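Local coordinates for protein transcription initiation factor IIB (PDB 5O9I) that probably performs protein splicing as a HINT-fold mini-intein, cutting itself out of its transcription factor host and joining the flanking segments, at residues I13-G18 with F64-V69; I56-N61 with S152-L157; M80-I83 with K89-R92; H97-V102 with V108-D113. One frame throughout, in Å; residues are numbered along the deposited sequence.

Contact 1 of 4, residues I13-G18 with F64-V69; sequences IIKEKG and FKFMPV
The ring of F66 carries nearly everything that passes between 64-69 and I13, I14 and K15, and is a clear case of one aromatic group reaching past a neighbouring strand. The axes of 13-16 and 64-68 approach to 8.1 Å with their directions 49° apart, and strand 53-58 runs between them. Following 64-69 from its start, F64 rests its side chain on I56 of that middle strand, and K65 is bound to A57 through the backbone.

F66 then turns toward strand 11-16. With CG placed opposite its own carbonyl carbon (chi1 -88°), the ring is carried over to K15. There K15 CE sits over one face, 4.2 Å from the ring centroid, in a CH-pi contact displaced toward the CB end of the ring. The lysine chain bends at chi2, chi3 and chi4, which carries the ammonium NZ to 5.6 Å from that centroid, a long cation-pi approach of at most weak attraction; NZ also has a long, weak ion pair with E54. Farther round the rim, F66 CE1 lies 3.8 Å from K15 N, and CZ meets the I13 CG2 branch at 4.0 Å, the methyl coming in at the ring edge. With a serine here, the K15 methylenes and the I13 branch would lose their shared surface, and the lysine chain would probably be freer to turn. Beyond F66, M67 keeps the strand on 53-58 through backbone bonding with V55.

F66 thus reaches across strand 53-58 within a four-stranded antiparallel sheet of the HINT fold, the slant of outer strand 64-68 against 11-16 being in keeping with sheet twist.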
loop_
_atom_site.group_PDB
_atom_site.type_symbol
_atom_site.label_atom_id
_atom_site.label_comp_id
_atom_site.label_asym_id
_atom_site.label_seq_id
_atom_site.Cartn_x
_atom_site.Cartn_y
_atom_site.Cartn_z
ATOM N N ILE A 13 -3.043 2.542 -8.673
ATOM C CA ILE A 13 -2.936 3.360 -9.842
ATOM C C ILE A 13 -1.470 3.305 -10.191
ATOM O O ILE A 13 -0.631 3.632 -9.361
ATOM C CB ILE A 13 -3.394 4.775 -9.520
ATOM C CG1 ILE A 13 -4.843 4.717 -8.959
ATOM C CG2 ILE A 13 -3.243 5.580 -10.769
ATOM C CD1 ILE A 13 -5.471 6.014 -8.501
ATOM N N ILE A 14 -1.155 2.903 -11.405
ATOM C CA ILE A 14 0.227 2.944 -11.837
ATOM C C ILE A 14 0.351 3.715 -13.114
ATOM O O ILE A 14 -0.645 3.926 -13.810
ATOM C CB ILE A 14 0.772 1.547 -12.014
ATOM C CG1 ILE A 14 0.149 0.891 -13.240
ATOM C CG2 ILE A 14 0.552 0.704 -10.742
ATOM C CD1 ILE A 14 0.636 -0.539 -13.501
ATOM N N LYS A 15 1.562 4.139 -13.410
ATOM C CA LYS A 15 1.931 4.533 -14.761
ATOM C C LYS A 15 2.998 3.576 -15.390
ATOM O O LYS A 15 4.122 3.454 -14.891
ATOM C CB LYS A 15 2.469 5.913 -14.683
ATOM C CG LYS A 15 2.475 6.641 -15.991
ATOM C CD LYS A 15 2.028 8.094 -15.772
ATOM C CE LYS A 15 3.004 8.903 -14.957
ATOM N NZ LYS A 15 4.200 9.231 -15.795
ATOM N N GLU A 16 2.614 2.887 -16.466
ATOM C CA GLU A 16 3.471 1.911 -17.161
ATOM C C GLU A 16 3.860 2.395 -18.544
ATOM O O GLU A 16 3.014 2.548 -19.401
ATOM C CB GLU A 16 2.762 0.574 -17.266
ATOM C CG GLU A 16 3.715 -0.553 -17.587
ATOM C CD GLU A 16 3.036 -1.860 -17.888
ATOM O OE1 GLU A 16 1.938 -2.055 -17.323
ATOM O OE2 GLU A 16 3.614 -2.675 -18.668
ATOM N N LYS A 17 5.160 2.615 -18.751
ATOM C CA LYS A 17 5.705 3.231 -19.987
ATOM C C LYS A 17 4.965 4.511 -20.371
ATOM O O LYS A 17 4.863 4.857 -21.553
ATOM C CB LYS A 17 5.771 2.239 -21.185
ATOM C CG LYS A 17 5.917 0.767 -20.802
ATOM C CD LYS A 17 6.321 -0.152 -21.962
ATOM C CE LYS A 17 6.845 -1.491 -21.458
ATOM N NZ LYS A 17 7.756 -2.175 -22.438
ATOM N N GLY A 18 4.477 5.218 -19.357
ATOM C CA GLY A 18 3.821 6.507 -19.540
ATOM C C GLY A 18 2.307 6.525 -19.540
ATOM O O GLY A 18 1.730 7.576 -19.668
ATOM N N PHE A 64 1.312 14.126 -3.158
ATOM C CA PHE A 64 1.428 13.025 -4.045
ATOM C C PHE A 64 2.127 13.355 -5.351
ATOM O O PHE A 64 2.108 14.501 -5.856
ATOM C CB PHE A 64 0.065 12.415 -4.346
ATOM C CG PHE A 64 -0.593 11.776 -3.161
ATOM C CD1 PHE A 64 0.102 10.967 -2.302
ATOM C CD2 PHE A 64 -1.918 11.993 -2.926
ATOM C CE1 PHE A 64 -0.489 10.404 -1.199
ATOM C CE2 PHE A 64 -2.569 11.403 -1.828
ATOM C CZ PHE A 64 -1.838 10.620 -0.956
ATOM N N LYS A 65 2.891 12.358 -5.774
ATOM C CA LYS A 65 3.510 12.353 -7.103
ATOM C C LYS A 65 3.889 10.924 -7.528
ATOM O O LYS A 65 4.033 9.997 -6.702
ATOM C CB LYS A 65 4.681 13.333 -7.202
ATOM C CG LYS A 65 6.024 12.900 -6.659
ATOM C CD LYS A 65 7.061 13.933 -7.164
ATOM C CE LYS A 65 8.508 13.658 -6.732
ATOM N NZ LYS A 65 8.946 14.169 -5.372
ATOM N N PHE A 66 3.921 10.734 -8.833
ATOM C CA PHE A 66 4.220 9.412 -9.393
ATOM C C PHE A 66 5.692 9.206 -9.204
ATOM O O PHE A 66 6.446 10.130 -9.431
ATOM C CB PHE A 66 3.824 9.300 -10.863
ATOM C CG PHE A 66 2.405 8.869 -11.051
ATOM C CD1 PHE A 66 2.092 7.560 -10.990
ATOM C CD2 PHE A 66 1.356 9.800 -11.252
ATOM C CE1 PHE A 66 0.793 7.123 -11.121
ATOM C CE2 PHE A 66 0.061 9.374 -11.418
ATOM C CZ PHE A 66 -0.211 8.044 -11.363
ATOM N N MET A 67 6.066 8.035 -8.711
ATOM C CA MET A 67 7.459 7.692 -8.444
ATOM C C MET A 67 7.804 6.256 -8.862
ATOM O O MET A 67 6.984 5.317 -8.678
ATOM C CB MET A 67 7.685 7.760 -6.964
ATOM C CG MET A 67 7.427 9.110 -6.377
ATOM S SD MET A 67 9.026 9.843 -6.464
ATOM C CE MET A 67 9.040 10.298 -4.739
ATOM N N PRO A 68 9.058 6.036 -9.317
ATOM C CA PRO A 68 9.407 4.695 -9.834
ATOM C C PRO A 68 9.391 3.623 -8.762
ATOM O O PRO A 68 9.706 3.890 -7.604
ATOM C CB PRO A 68 10.815 4.865 -10.391
ATOM C CG PRO A 68 11.128 6.266 -10.326
ATOM C CD PRO A 68 10.264 6.852 -9.190
ATOM N N VAL A 69 8.985 2.427 -9.170
ATOM C CA VAL A 69 9.075 1.230 -8.358
ATOM C C VAL A 69 10.294 0.486 -8.836
ATOM O O VAL A 69 10.404 0.181 -10.015
ATOM C CB VAL A 69 7.846 0.324 -8.577
ATOM C CG1 VAL A 69 8.011 -0.982 -7.789
ATOM C CG2 VAL A 69 6.578 1.022 -8.131
#

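Contact 2 of 4, residues I56-N61 with S152-L157; sequences IAFDSN and SDFIFL
S152 OG is gripped twice: it accepts the backbone N-H of F154 at 3.1 Å (157° at the hydrogen) and also hydrogen-bonds to L149 O. The first bond closes an ST turn, and this turn probably helps set the start of strand 154-162 where the F154 ring can meet F58. D153, inside the turn, is tied down separately by a salt bridge to K63.

The meeting itself is a T-shaped stack. F154 presents its CZ and CE1 edge to one face of F58; the centroids are 5.3 Å apart and the planes stand at 88°. CZ does the closest touching, 3.8 Å from F58 CD2, and it falls off-centre toward the CB side of the F58 ring. F58 offers this face because its CG is wedged between its own backbone N and carbonyl carbon (chi1 74°), while its backbone N is held by N182 OD1. An alanine in place of F58 would take away the face on which F154 rests, and the F154 edge would probably be left over a gap with its ring less firmly oriented.

Both rings have further aromatic neighbours: F58 has a second edge-to-face partner in F100, and F154, which also packs on V122, meets the ring of Y62 with the planes at about 45°. The central motif is a T-shaped phenylalanine pair joining the sheet of strand 53-58 to that of strand 154-162 in the HINT fold.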
loop_
_atom_site.group_PDB
_atom_site.type_symbol
_atom_site.label_atom_id
_atom_site.label_comp_id
_atom_site.label_asym_id
_atom_site.label_seq_id
_atom_site.Cartn_x
_atom_site.Cartn_y
_atom_site.Cartn_z
ATOM N N ILE A 56 1.939 6.145 -7.076
ATOM C CA ILE A 56 1.735 7.378 -6.328
ATOM C C ILE A 56 2.194 7.256 -4.866
ATOM O O ILE A 56 1.765 6.353 -4.131
ATOM C CB ILE A 56 0.231 7.804 -6.370
ATOM C CG1 ILE A 56 -0.228 7.996 -7.816
ATOM C CG2 ILE A 56 0.012 9.134 -5.711
ATOM C CD1 ILE A 56 -1.698 7.704 -7.955
ATOM N N ALA A 57 3.079 8.193 -4.486
ATOM C CA ALA A 57 3.682 8.255 -3.154
ATOM C C ALA A 57 3.736 9.666 -2.727
ATOM O O ALA A 57 3.795 10.545 -3.550
ATOM C CB ALA A 57 5.070 7.734 -3.193
ATOM N N PHE A 58 3.705 9.902 -1.426
ATOM C CA PHE A 58 3.819 11.255 -0.954
ATOM C C PHE A 58 5.242 11.632 -0.718
ATOM O O PHE A 58 6.043 10.808 -0.314
ATOM C CB PHE A 58 2.997 11.457 0.281
ATOM C CG PHE A 58 3.569 10.844 1.535
ATOM C CD1 PHE A 58 4.597 11.506 2.274
ATOM C CD2 PHE A 58 3.025 9.720 2.063
ATOM C CE1 PHE A 58 5.104 10.975 3.435
ATOM C CE2 PHE A 58 3.456 9.235 3.264
ATOM C CZ PHE A 58 4.542 9.839 3.926
ATOM N N ASP A 59 5.507 12.912 -0.901
ATOM C CA ASP A 59 6.803 13.506 -0.838
ATOM C C ASP A 59 6.955 14.169 0.527
ATOM O O ASP A 59 6.085 14.087 1.387
ATOM C CB ASP A 59 7.014 14.448 -2.044
ATOM C CG ASP A 59 6.180 15.756 -2.002
ATOM O OD1 ASP A 59 5.590 16.107 -0.952
ATOM O OD2 ASP A 59 6.152 16.555 -2.982
ATOM N N SER A 60 8.069 14.851 0.742
ATOM C CA SER A 60 8.379 15.407 2.043
ATOM C C SER A 60 7.485 16.603 2.453
ATOM O O SER A 60 7.372 16.901 3.656
ATOM C CB SER A 60 9.840 15.824 2.050
ATOM O OG SER A 60 10.047 16.876 1.135
ATOM N N ASN A 61 6.869 17.266 1.468
ATOM C CA ASN A 61 5.708 18.149 1.703
ATOM C C ASN A 61 4.337 17.498 1.854
ATOM O O ASN A 61 3.341 18.209 1.991
ATOM C CB ASN A 61 5.623 19.157 0.587
ATOM C CG ASN A 61 6.807 20.054 0.580
ATOM O OD1 ASN A 61 7.215 20.529 1.631
ATOM N ND2 ASN A 61 7.355 20.301 -0.569
ATOM N N SER A 152 -1.631 19.132 2.883
ATOM C CA SER A 152 -1.251 17.830 2.416
ATOM C C SER A 152 -2.308 17.321 1.453
ATOM O O SER A 152 -3.406 17.860 1.458
ATOM C CB SER A 152 -1.144 16.891 3.638
ATOM O OG SER A 152 -2.410 16.560 4.155
ATOM N N ASP A 153 -2.014 16.256 0.697
ATOM C CA ASP A 153 -3.062 15.585 -0.032
ATOM C C ASP A 153 -3.699 14.487 0.792
ATOM O O ASP A 153 -4.219 13.541 0.283
ATOM C CB ASP A 153 -2.559 14.977 -1.371
ATOM C CG ASP A 153 -2.031 16.019 -2.359
ATOM O OD1 ASP A 153 -2.490 17.138 -2.354
ATOM O OD2 ASP A 153 -1.182 15.720 -3.216
ATOM N N PHE A 154 -3.642 14.554 2.112
ATOM C CA PHE A 154 -4.282 13.560 2.976
ATOM C C PHE A 154 -5.674 13.938 3.495
ATOM O O PHE A 154 -6.044 15.095 3.603
ATOM C CB PHE A 154 -3.422 13.349 4.224
ATOM C CG PHE A 154 -2.007 12.973 3.955
ATOM C CD1 PHE A 154 -1.670 12.041 2.940
ATOM C CD2 PHE A 154 -0.999 13.508 4.740
ATOM C CE1 PHE A 154 -0.346 11.693 2.707
ATOM C CE2 PHE A 154 0.316 13.179 4.524
ATOM C CZ PHE A 154 0.651 12.259 3.517
ATOM N N ILE A 155 -6.397 12.902 3.893
ATOM C CA ILE A 155 -7.463 13.006 4.802
ATOM C C ILE A 155 -7.164 12.033 5.960
ATOM O O ILE A 155 -6.436 11.025 5.763
ATOM C CB ILE A 155 -8.817 12.683 4.170
ATOM C CG1 ILE A 155 -8.809 11.312 3.522
ATOM C CG2 ILE A 155 -9.148 13.765 3.157
ATOM C CD1 ILE A 155 -10.187 10.916 3.068
ATOM N N PHE A 156 -7.759 12.325 7.143
ATOM C CA PHE A 156 -7.541 11.589 8.342
ATOM C C PHE A 156 -8.894 11.053 8.796
ATOM O O PHE A 156 -9.797 11.822 9.054
ATOM C CB PHE A 156 -6.911 12.530 9.371
ATOM C CG PHE A 156 -5.750 13.285 8.826
ATOM C CD1 PHE A 156 -4.535 12.656 8.651
ATOM C CD2 PHE A 156 -5.912 14.567 8.376
ATOM C CE1 PHE A 156 -3.468 13.295 8.046
ATOM C CE2 PHE A 156 -4.867 15.241 7.753
ATOM C CZ PHE A 156 -3.614 14.589 7.578
ATOM N N LEU A 157 -9.045 9.728 8.865
ATOM C CA LEU A 157 -10.313 9.103 9.127
ATOM C C LEU A 157 -10.140 8.104 10.239
ATOM O O LEU A 157 -9.023 7.571 10.420
ATOM C CB LEU A 157 -10.827 8.406 7.859
ATOM C CG LEU A 157 -11.295 9.324 6.707
ATOM C CD1 LEU A 157 -11.889 8.515 5.576
ATOM C CD2 LEU A 157 -12.292 10.418 7.134
#

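Contact 3 of 4, residues M80-I83 with K89-R92; sequences MFEI and KKVR
E82 and R92 face each other as a non-hydrogen-bonded antiparallel pair, CA atoms 4.3 Å apart, and K90 reaches in from the same side of the sheet. This trio shows how opposite charges may associate through their carbon chains. E82 runs out extended, its CG anti to the backbone N (chi1 -170°), and brings OE2 to 3.2 Å from K90 CD, whereas the ammonium NZ stands off at 3.7 Å in a long salt bridge. On the other flank R92 crosses E82 at a slant, CG against CG and R92 CD 4.1 Å from E82 CB. Its guanidinium is not aimed at the carboxylate; OE2 lies well out of its plane, 4.3 Å from NE.

Behind these side chains is the hairpin backbone. I83 N donates to V91 O at 2.9 Å, almost straight at 170°, and V91 N returns a longer, less certain bond to I83 O. Beside them, R92 CA leans on F81 O at 3.1 Å in a CA-H...O contact, and M80 CG packs on R92 CB at 3.8 Å. Farther out, E10 OE2 takes the backbone N-H of R92, while I83, on the reverse face with V91, is backed by I159 and I162.

The backbone thus fixes this hairpin, and the E82 carboxylate is likely to add a diffuse attraction shared between two cations, with no tight ion pair between the two segments.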
loop_
_atom_site.group_PDB
_atom_site.type_symbol
_atom_site.label_atom_id
_atom_site.label_comp_id
_atom_site.label_asym_id
_atom_site.label_seq_id
_atom_site.Cartn_x
_atom_site.Cartn_y
_atom_site.Cartn_z
ATOM N N MET A 80 -5.082 -12.255 6.793
ATOM C CA MET A 80 -5.117 -10.873 6.296
ATOM C C MET A 80 -6.095 -10.095 7.183
ATOM O O MET A 80 -7.097 -10.659 7.605
ATOM C CB MET A 80 -5.577 -10.842 4.828
ATOM C CG MET A 80 -5.112 -9.641 4.013
ATOM S SD MET A 80 -3.782 -9.960 2.841
ATOM C CE MET A 80 -2.312 -9.724 3.873
ATOM N N PHE A 81 -5.806 -8.823 7.474
ATOM C CA PHE A 81 -6.742 -7.941 8.193
ATOM C C PHE A 81 -7.485 -7.069 7.192
ATOM O O PHE A 81 -6.900 -6.563 6.248
ATOM C CB PHE A 81 -6.035 -7.023 9.194
ATOM C CG PHE A 81 -5.245 -7.734 10.286
ATOM C CD1 PHE A 81 -5.278 -9.121 10.465
ATOM C CD2 PHE A 81 -4.450 -6.989 11.149
ATOM C CE1 PHE A 81 -4.523 -9.720 11.475
ATOM C CE2 PHE A 81 -3.722 -7.575 12.180
ATOM C CZ PHE A 81 -3.738 -8.938 12.333
ATOM N N GLU A 82 -8.785 -6.907 7.382
ATOM C CA GLU A 82 -9.527 -5.886 6.671
ATOM C C GLU A 82 -9.697 -4.705 7.610
ATOM O O GLU A 82 -10.076 -4.884 8.755
ATOM C CB GLU A 82 -10.881 -6.396 6.232
ATOM C CG GLU A 82 -11.571 -5.445 5.274
ATOM C CD GLU A 82 -12.876 -5.959 4.742
ATOM O OE1 GLU A 82 -13.686 -6.481 5.549
ATOM O OE2 GLU A 82 -13.079 -5.834 3.512
ATOM N N ILE A 83 -9.404 -3.506 7.127
ATOM C CA ILE A 83 -9.612 -2.302 7.918
ATOM C C ILE A 83 -10.709 -1.507 7.247
ATOM O O ILE A 83 -10.633 -1.277 6.031
ATOM C CB ILE A 83 -8.376 -1.438 7.994
ATOM C CG1 ILE A 83 -7.197 -2.315 8.391
ATOM C CG2 ILE A 83 -8.612 -0.302 8.999
ATOM C CD1 ILE A 83 -5.897 -1.572 8.651
ATOM N N LYS A 89 -14.756 2.819 3.799
ATOM C CA LYS A 89 -13.620 2.578 2.907
ATOM C C LYS A 89 -12.726 1.571 3.571
ATOM O O LYS A 89 -12.520 1.651 4.783
ATOM C CB LYS A 89 -12.801 3.842 2.700
ATOM C CG LYS A 89 -13.536 5.001 2.060
ATOM C CD LYS A 89 -12.717 6.269 2.231
ATOM C CE LYS A 89 -12.817 7.194 1.040
ATOM N NZ LYS A 89 -14.128 7.871 0.939
ATOM N N LYS A 90 -12.160 0.664 2.781
ATOM C CA LYS A 90 -11.379 -0.401 3.349
ATOM C C LYS A 90 -10.270 -0.927 2.464
ATOM O O LYS A 90 -10.253 -0.734 1.252
ATOM C CB LYS A 90 -12.299 -1.538 3.760
ATOM C CG LYS A 90 -13.341 -1.817 2.736
ATOM C CD LYS A 90 -14.333 -2.904 3.093
ATOM C CE LYS A 90 -15.434 -2.918 2.040
ATOM N NZ LYS A 90 -15.969 -4.298 1.823
ATOM N N VAL A 91 -9.346 -1.615 3.123
ATOM C CA VAL A 91 -8.226 -2.259 2.475
ATOM C C VAL A 91 -7.888 -3.508 3.273
ATOM O O VAL A 91 -8.100 -3.532 4.496
ATOM C CB VAL A 91 -7.031 -1.294 2.456
ATOM C CG1 VAL A 91 -6.505 -0.990 3.857
ATOM C CG2 VAL A 91 -5.905 -1.801 1.567
ATOM N N ARG A 92 -7.378 -4.539 2.592
ATOM C CA ARG A 92 -6.945 -5.748 3.277
ATOM C C ARG A 92 -5.423 -5.837 3.270
ATOM O O ARG A 92 -4.808 -5.826 2.204
ATOM C CB ARG A 92 -7.519 -6.994 2.618
ATOM C CG ARG A 92 -9.032 -6.969 2.373
ATOM C CD ARG A 92 -9.715 -8.268 2.740
ATOM N NE ARG A 92 -10.556 -8.762 1.629
ATOM C CZ ARG A 92 -10.655 -10.041 1.222
ATOM N NH1 ARG A 92 -9.966 -11.035 1.810
ATOM N NH2 ARG A 92 -11.445 -10.325 0.187
#

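Contact 4 of 4, residues H97-V102 with V108-D113; sequences HSVFTV and VPIRVD
I110, V108 and T101 bury the most surface here, and together with V99 they form one apolar face of the hairpin 98-103/106-111, illustrating how methyl groups interlock above a paired backbone. I110 sits in the middle. Its CG2 branch touches V99 CG2 at 3.9 Å on the directly paired residue, and reaches T101 CB diagonally; I110 CB is met in turn by T101 CG2. That same threonine methyl lies 3.9 Å from V108 CG1, the two side chains running alongside each other. T101 turns its hydroxyl the other way, with OG1 anti to the backbone N (chi1 -168°), where it hydrogen-bonds to I120 O; the methyl is what remains for V108 and I110.

Reciprocal backbone bonds hold this face in register. T101 N to V108 O and V108 N to T101 O both measure 2.8 Å. V99 and I110 pair likewise, though I110 N approaches V99 O from 38° above the carbonyl plane. P109, having no N-H, stands in a non-hydrogen-bonded position, so the pairing loses nothing; its CG meets F100 CE2 at 4.0 Å, and P109 CA makes a CA-H...O contact with V99 O. F100 itself is packed further by the rings of F58 and H193. At the far end V112 N donates to H97 O at 3.1 Å, and V112 CG2 closes on V99 CG1.

Chemically, the contact divides its labour: the V99-I110 and T101-V108 pairs and the V112 bond join the backbones, and cohesion of the face comes from branched aliphatic carbons, T101 giving its methyl to that face and its hydroxyl to I120 O.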
loop_
_atom_site.group_PDB
_atom_site.type_symbol
_atom_site.label_atom_id
_atom_site.label_comp_id
_atom_site.label_asym_id
_atom_site.label_seq_id
_atom_site.Cartn_x
_atom_site.Cartn_y
_atom_site.Cartn_z
ATOM N N HIS A 97 2.612 -5.461 8.602
ATOM C CA HIS A 97 2.965 -4.328 7.729
ATOM C C HIS A 97 2.420 -3.036 8.351
ATOM O O HIS A 97 1.725 -3.087 9.352
ATOM C CB HIS A 97 2.397 -4.584 6.317
ATOM C CG HIS A 97 2.867 -3.621 5.266
ATOM N ND1 HIS A 97 2.059 -2.626 4.755
ATOM C CD2 HIS A 97 4.067 -3.485 4.648
ATOM C CE1 HIS A 97 2.743 -1.912 3.880
ATOM N NE2 HIS A 97 3.959 -2.418 3.786
ATOM N N SER A 98 2.739 -1.890 7.773
ATOM C CA SER A 98 2.472 -0.629 8.419
ATOM C C SER A 98 1.713 0.374 7.518
ATOM O O SER A 98 1.877 0.394 6.299
ATOM C CB SER A 98 3.815 -0.067 8.928
ATOM O OG SER A 98 4.906 -0.734 8.244
ATOM N N VAL A 99 0.850 1.154 8.162
ATOM C CA VAL A 99 0.146 2.271 7.576
ATOM C C VAL A 99 0.583 3.498 8.347
ATOM O O VAL A 99 1.641 3.458 8.965
ATOM C CB VAL A 99 -1.377 2.067 7.618
ATOM C CG1 VAL A 99 -1.740 0.733 6.982
ATOM C CG2 VAL A 99 -1.924 2.167 9.034
ATOM N N PHE A 100 -0.154 4.599 8.280
ATOM C CA PHE A 100 0.280 5.807 8.954
ATOM C C PHE A 100 -0.830 6.315 9.839
ATOM O O PHE A 100 -2.009 6.077 9.564
ATOM C CB PHE A 100 0.632 6.907 7.971
ATOM C CG PHE A 100 1.928 6.702 7.238
ATOM C CD1 PHE A 100 1.974 5.932 6.061
ATOM C CD2 PHE A 100 3.098 7.318 7.670
ATOM C CE1 PHE A 100 3.160 5.768 5.361
ATOM C CE2 PHE A 100 4.278 7.173 6.949
ATOM C CZ PHE A 100 4.317 6.397 5.811
ATOM N N THR A 101 -0.445 7.031 10.882
ATOM C CA THR A 101 -1.400 7.677 11.740
ATOM C C THR A 101 -0.811 9.033 12.024
ATOM O O THR A 101 0.269 9.361 11.534
ATOM C CB THR A 101 -1.677 6.866 13.039
ATOM O OG1 THR A 101 -2.812 7.408 13.705
ATOM C CG2 THR A 101 -0.449 6.865 13.995
ATOM N N VAL A 102 -1.542 9.835 12.779
ATOM C CA VAL A 102 -1.047 11.135 13.179
ATOM C C VAL A 102 -0.529 11.012 14.587
ATOM O O VAL A 102 -1.069 10.240 15.387
ATOM C CB VAL A 102 -2.113 12.242 13.122
ATOM C CG1 VAL A 102 -1.557 13.590 13.607
ATOM C CG2 VAL A 102 -2.643 12.343 11.701
ATOM N N VAL A 108 2.987 9.387 10.829
ATOM C CA VAL A 108 4.003 8.510 11.334
ATOM C C VAL A 108 3.554 7.098 11.118
ATOM O O VAL A 108 2.375 6.819 11.201
ATOM C CB VAL A 108 4.257 8.803 12.848
ATOM C CG1 VAL A 108 3.237 8.101 13.772
ATOM C CG2 VAL A 108 5.666 8.446 13.205
ATOM N N PRO A 109 4.495 6.199 10.858
ATOM C CA PRO A 109 4.038 4.846 10.639
ATOM C C PRO A 109 3.468 4.285 11.893
ATOM O O PRO A 109 3.776 4.713 12.993
ATOM C CB PRO A 109 5.315 4.079 10.278
ATOM C CG PRO A 109 6.260 5.124 9.795
ATOM C CD PRO A 109 5.944 6.329 10.619
ATOM N N ILE A 110 2.613 3.317 11.709
ATOM C CA ILE A 110 2.092 2.581 12.786
ATOM C C ILE A 110 1.786 1.228 12.198
ATOM O O ILE A 110 1.224 1.110 11.107
ATOM C CB ILE A 110 0.840 3.273 13.363
ATOM C CG1 ILE A 110 0.628 2.857 14.834
ATOM C CG2 ILE A 110 -0.403 3.074 12.488
ATOM C CD1 ILE A 110 1.600 3.605 15.769
ATOM N N ARG A 111 2.141 0.212 12.956
ATOM C CA ARG A 111 2.002 -1.132 12.457
ATOM C C ARG A 111 0.583 -1.533 12.702
ATOM O O ARG A 111 -0.079 -0.999 13.596
ATOM C CB ARG A 111 3.047 -2.138 12.926
ATOM C CG ARG A 111 3.977 -1.721 14.027
ATOM C CD ARG A 111 5.125 -2.705 14.178
ATOM N NE ARG A 111 4.872 -4.082 13.743
ATOM C CZ ARG A 111 4.128 -4.974 14.391
ATOM N NH1 ARG A 111 3.467 -4.666 15.506
ATOM N NH2 ARG A 111 4.001 -6.197 13.901
ATOM N N VAL A 112 0.109 -2.441 11.877
ATOM C CA VAL A 112 -1.301 -2.678 11.796
ATOM C C VAL A 112 -1.820 -3.433 13.008
ATOM O O VAL A 112 -2.827 -3.038 13.572
ATOM C CB VAL A 112 -1.645 -3.381 10.476
ATOM C CG1 VAL A 112 -3.034 -3.968 10.505
ATOM C CG2 VAL A 112 -1.545 -2.393 9.328
ATOM N N ASP A 113 -1.139 -4.500 13.426
ATOM C CA ASP A 113 -1.600 -5.258 14.601
ATOM C C ASP A 113 -1.569 -4.440 15.912
ATOM O O ASP A 113 -2.251 -4.804 16.878
ATOM C CB ASP A 113 -0.895 -6.634 14.738
ATOM C CG ASP A 113 0.618 -6.580 14.489
ATOM O OD1 ASP A 113 1.274 -5.529 14.740
ATOM O OD2 ASP A 113 1.148 -7.602 14.013
#

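All four contacts are partly buried and none is fully core; contacts 3 and 4 have their centres about 11 Å from the chain's centre, contacts 2 and 1 about 13 and 14 Å. Contacts 3 and 4 are hairpins paired by backbone hydrogen bonds; contact 3 adds loose charge attraction, contact 4 aliphatic packing, and F81 packs against V112 where they meet. Contacts 1 and 2 have no hydrogen bond across their segments and depend on phenylalanine rings. Contact 1 runs from an inner strand to outermost strand 64-68, and the 56-61 side of contact 2 belongs to its sheet. Contact 2 bridges sheets: F154 belongs to that of contact 3, and F58 reaches F100 of contact 4.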